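Local coordinates for chaperone CupB2 (Pseudomonas aeruginosa, PDB 3Q48), which probably acts as a periplasmic chaperone that helps fold pilus subunits for fimbrial assembly, at residues M223-D235 against R239-G247. Residues are numbered along the deposited sequence; the frame is centred on the assembly and turned at random.
Sequences MEAASVRYEVIND and RNTHDRALG
R229 grips D243 side-on in a salt bridge: NE reaches OD1 at 2.9 Å and NH2 reaches OD2 at 3.0 Å, each oxygen using its syn lone pair. Guanidinium and carboxylate are only 6° from coplanar, so the paired bonds fix how the two flat groups are turned against each other. R229 gets there with CG anti to its backbone N (chi1 171°) and a bend at chi3 that turns NE toward the acid. On the other face, H242 sets its CB over the Y230 ring, 3.8 Å from the centroid, a CH-pi contact; the two rings meet obliquely. At the edge of the tyrosine ring lies R244 CG, while R244 NH1 turns back to D243 O at 2.7 Å. Further along, L246 CD2 packs on A226 CB and V228 CB. Between the two faces run paired backbone bonds, V228 with R244, Y230 with H242 and V232 with N240. Y230 OH bonds to A156 O and R244 NH2 to G157 O, tying this inner face to the segment leading into strand 160-163, whose W161 meets the Y230 ring. Strand 227-233 also bonds to strand 185-194, so 239-245 is this hairpin's outermost strand in the four-stranded antiparallel sheet of a PapD-family chaperone's Ig-like C-terminal domain.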
loop_
_atom_site.group_PDB
_atom_site.type_symbol
_atom_site.label_atom_id
_atom_site.label_comp_id
_atom_site.label_asym_id
_atom_site.label_seq_id
_atom_site.Cartn_x
_atom_site.Cartn_y
_atom_site.Cartn_z
ATOM N N MET A 223 -2.632 -12.945 29.169
ATOM C CA MET A 223 -3.027 -11.519 29.260
ATOM C C MET A 223 -3.797 -10.966 28.032
ATOM O O MET A 223 -3.203 -10.337 27.136
ATOM C CB MET A 223 -1.840 -10.617 29.674
ATOM C CG MET A 223 -1.804 -10.322 31.185
ATOM S SD MET A 223 -3.044 -9.083 31.710
ATOM C CE MET A 223 -3.641 -9.765 33.272
ATOM N N GLU A 224 -5.120 -11.178 27.985
ATOM C CA GLU A 224 -5.922 -11.923 28.991
ATOM C C GLU A 224 -7.375 -11.902 28.522
ATOM O O GLU A 224 -7.781 -12.751 27.719
ATOM C CB GLU A 224 -5.795 -11.329 30.425
ATOM N N ALA A 225 -8.138 -10.924 29.023
ATOM C CA ALA A 225 -9.502 -10.655 28.569
ATOM C C ALA A 225 -9.441 -9.705 27.346
ATOM O O ALA A 225 -10.397 -8.975 27.031
ATOM C CB ALA A 225 -10.328 -10.047 29.728
ATOM N N ALA A 226 -8.296 -9.742 26.663
ATOM C CA ALA A 226 -7.970 -8.831 25.558
ATOM C C ALA A 226 -8.940 -8.843 24.384
ATOM O O ALA A 226 -9.554 -9.862 24.019
ATOM C CB ALA A 226 -6.555 -9.071 25.077
ATOM N N SER A 227 -9.095 -7.657 23.826
ATOM C CA SER A 227 -9.822 -7.417 22.606
ATOM C C SER A 227 -8.751 -6.877 21.679
ATOM O O SER A 227 -7.732 -6.382 22.145
ATOM C CB SER A 227 -10.843 -6.336 22.899
ATOM O OG SER A 227 -11.638 -6.086 21.762
ATOM N N VAL A 228 -8.928 -6.954 20.375
ATOM C CA VAL A 228 -7.992 -6.268 19.492
ATOM C C VAL A 228 -8.677 -5.058 18.826
ATOM O O VAL A 228 -9.819 -5.177 18.378
ATOM C CB VAL A 228 -7.316 -7.244 18.437
ATOM C CG1 VAL A 228 -8.325 -7.807 17.444
ATOM C CG2 VAL A 228 -6.231 -6.517 17.662
ATOM N N ARG A 229 -7.988 -3.918 18.719
ATOM C CA ARG A 229 -8.560 -2.755 17.993
ATOM C C ARG A 229 -7.616 -2.392 16.893
ATOM O O ARG A 229 -6.406 -2.202 17.140
ATOM C CB ARG A 229 -8.716 -1.550 18.914
ATOM C CG ARG A 229 -9.105 -0.240 18.212
ATOM C CD ARG A 229 -9.514 0.826 19.252
ATOM N NE ARG A 229 -10.714 0.431 19.974
ATOM C CZ ARG A 229 -11.309 1.139 20.931
ATOM N NH1 ARG A 229 -10.818 2.317 21.310
ATOM N NH2 ARG A 229 -12.403 0.648 21.525
ATOM N N TYR A 230 -8.133 -2.297 15.671
ATOM C CA TYR A 230 -7.250 -2.032 14.587
ATOM C C TYR A 230 -7.819 -1.078 13.557
ATOM O O TYR A 230 -9.044 -1.046 13.332
ATOM C CB TYR A 230 -6.798 -3.354 13.950
ATOM C CG TYR A 230 -7.891 -4.271 13.422
ATOM C CD1 TYR A 230 -8.351 -4.136 12.125
ATOM C CD2 TYR A 230 -8.450 -5.291 14.224
ATOM C CE1 TYR A 230 -9.343 -5.000 11.604
ATOM C CE2 TYR A 230 -9.459 -6.147 13.729
ATOM C CZ TYR A 230 -9.891 -5.988 12.407
ATOM O OH TYR A 230 -10.873 -6.789 11.851
ATOM N N GLU A 231 -6.930 -0.314 12.907
ATOM C CA GLU A 231 -7.334 0.673 11.935
ATOM C C GLU A 231 -6.712 0.311 10.633
ATOM O O GLU A 231 -5.508 0.044 10.580
ATOM C CB GLU A 231 -6.841 2.077 12.301
ATOM C CG GLU A 231 -7.457 2.644 13.567
ATOM C CD GLU A 231 -7.123 4.118 13.835
ATOM O OE1 GLU A 231 -6.565 4.808 12.950
ATOM O OE2 GLU A 231 -7.432 4.601 14.939
ATOM N N VAL A 232 -7.496 0.375 9.563
ATOM C CA VAL A 232 -6.997 -0.000 8.298
ATOM C C VAL A 232 -7.111 1.131 7.302
ATOM O O VAL A 232 -8.024 1.917 7.395
ATOM C CB VAL A 232 -7.743 -1.259 7.814
ATOM C CG1 VAL A 232 -7.481 -2.428 8.814
ATOM C CG2 VAL A 232 -9.172 -0.992 7.737
ATOM N N ILE A 233 -6.189 1.197 6.344
ATOM C CA ILE A 233 -6.157 2.214 5.325
ATOM C C ILE A 233 -6.945 1.758 4.105
ATOM O O ILE A 233 -6.655 0.711 3.512
ATOM C CB ILE A 233 -4.694 2.538 4.964
ATOM C CG1 ILE A 233 -3.960 3.040 6.204
ATOM C CG2 ILE A 233 -4.594 3.653 3.877
ATOM C CD1 ILE A 233 -2.465 2.705 6.268
ATOM N N ASN A 234 -7.941 2.538 3.702
ATOM C CA ASN A 234 -8.743 2.197 2.547
ATOM C C ASN A 234 -8.028 2.607 1.263
ATOM O O ASN A 234 -6.931 3.113 1.318
ATOM C CB ASN A 234 -10.162 2.811 2.679
ATOM C CG ASN A 234 -10.176 4.353 2.672
ATOM O OD1 ASN A 234 -9.283 5.007 2.144
ATOM N ND2 ASN A 234 -11.217 4.937 3.266
ATOM N N ASP A 235 -8.676 2.416 0.108
ATOM C CA ASP A 235 -8.139 2.718 -1.237
ATOM C C ASP A 235 -7.731 4.174 -1.408
ATOM O O ASP A 235 -6.823 4.465 -2.194
ATOM C CB ASP A 235 -9.207 2.403 -2.300
ATOM C CG ASP A 235 -9.294 0.903 -2.660
ATOM O OD1 ASP A 235 -8.550 0.034 -2.106
ATOM O OD2 ASP A 235 -10.132 0.602 -3.541
ATOM N N ARG A 239 -9.224 5.994 6.835
ATOM C CA ARG A 239 -9.010 4.940 7.807
ATOM C C ARG A 239 -10.348 4.524 8.367
ATOM O O ARG A 239 -11.238 5.331 8.512
ATOM C CB ARG A 239 -8.015 5.404 8.902
ATOM C CG ARG A 239 -6.614 5.641 8.390
ATOM C CD ARG A 239 -5.634 5.860 9.469
ATOM N NE ARG A 239 -5.785 7.220 9.965
ATOM C CZ ARG A 239 -5.802 7.541 11.248
ATOM N NH1 ARG A 239 -5.654 6.603 12.166
ATOM N NH2 ARG A 239 -5.977 8.791 11.608
ATOM N N ASN A 240 -10.484 3.243 8.663
ATOM C CA ASN A 240 -11.645 2.689 9.285
ATOM C C ASN A 240 -11.143 1.873 10.468
ATOM O O ASN A 240 -10.020 1.381 10.422
ATOM C CB ASN A 240 -12.342 1.791 8.284
ATOM C CG ASN A 240 -12.882 2.570 7.119
ATOM O OD1 ASN A 240 -13.981 3.091 7.202
ATOM N ND2 ASN A 240 -12.098 2.698 6.044
ATOM N N THR A 241 -11.967 1.714 11.512
ATOM C CA THR A 241 -11.555 0.962 12.684
ATOM C C THR A 241 -12.469 -0.222 13.052
ATOM O O THR A 241 -13.650 -0.230 12.767
ATOM C CB THR A 241 -11.329 1.924 13.922
ATOM O OG1 THR A 241 -10.957 1.157 15.085
ATOM C CG2 THR A 241 -12.539 2.707 14.189
ATOM N N HIS A 242 -11.907 -1.208 13.738
ATOM C CA HIS A 242 -12.612 -2.425 14.060
ATOM C C HIS A 242 -12.112 -2.898 15.400
ATOM O O HIS A 242 -10.910 -2.758 15.704
ATOM C CB HIS A 242 -12.322 -3.484 12.966
ATOM C CG HIS A 242 -12.652 -2.998 11.583
ATOM N ND1 HIS A 242 -13.947 -2.927 11.109
ATOM C CD2 HIS A 242 -11.866 -2.474 10.608
ATOM C CE1 HIS A 242 -13.942 -2.414 9.890
ATOM N NE2 HIS A 242 -12.694 -2.122 9.568
ATOM N N ASP A 243 -13.043 -3.428 16.208
ATOM C CA ASP A 243 -12.723 -4.185 17.415
ATOM C C ASP A 243 -13.052 -5.678 17.212
ATOM O O ASP A 243 -14.063 -6.023 16.618
ATOM C CB ASP A 243 -13.523 -3.630 18.596
ATOM C CG ASP A 243 -12.994 -2.266 19.119
ATOM O OD1 ASP A 243 -12.021 -1.688 18.549
ATOM O OD2 ASP A 243 -13.593 -1.756 20.116
ATOM N N ARG A 244 -12.210 -6.577 17.704
ATOM C CA ARG A 244 -12.551 -8.002 17.703
ATOM C C ARG A 244 -12.037 -8.658 18.958
ATOM O O ARG A 244 -11.112 -8.149 19.557
ATOM C CB ARG A 244 -11.932 -8.705 16.503
ATOM C CG ARG A 244 -12.505 -8.305 15.147
ATOM C CD ARG A 244 -13.971 -8.656 15.028
ATOM N NE ARG A 244 -14.459 -8.378 13.682
ATOM C CZ ARG A 244 -15.058 -7.250 13.301
ATOM N NH1 ARG A 244 -15.252 -6.242 14.158
ATOM N NH2 ARG A 244 -15.480 -7.133 12.059
ATOM N N ALA A 245 -12.634 -9.778 19.359
ATOM C CA ALA A 245 -12.098 -10.618 20.426
ATOM C C ALA A 245 -10.953 -11.473 19.875
ATOM O O ALA A 245 -10.933 -11.790 18.674
ATOM C CB ALA A 245 -13.186 -11.501 20.979
ATOM N N LEU A 246 -10.016 -11.847 20.753
ATOM C CA LEU A 246 -8.964 -12.843 20.436
ATOM C C LEU A 246 -9.389 -14.276 20.703
ATOM O O LEU A 246 -9.808 -14.604 21.821
ATOM C CB LEU A 246 -7.684 -12.629 21.262
ATOM C CG LEU A 246 -6.720 -11.432 21.165
ATOM C CD1 LEU A 246 -5.842 -11.448 19.887
ATOM C CD2 LEU A 246 -7.474 -10.111 21.341
ATOM N N GLY A 247 -9.231 -15.137 19.692
ATOM C CA GLY A 247 -9.345 -16.586 19.871
ATOM C C GLY A 247 -8.308 -17.054 20.890
ATOM O O GLY A 247 -7.249 -16.409 21.061
#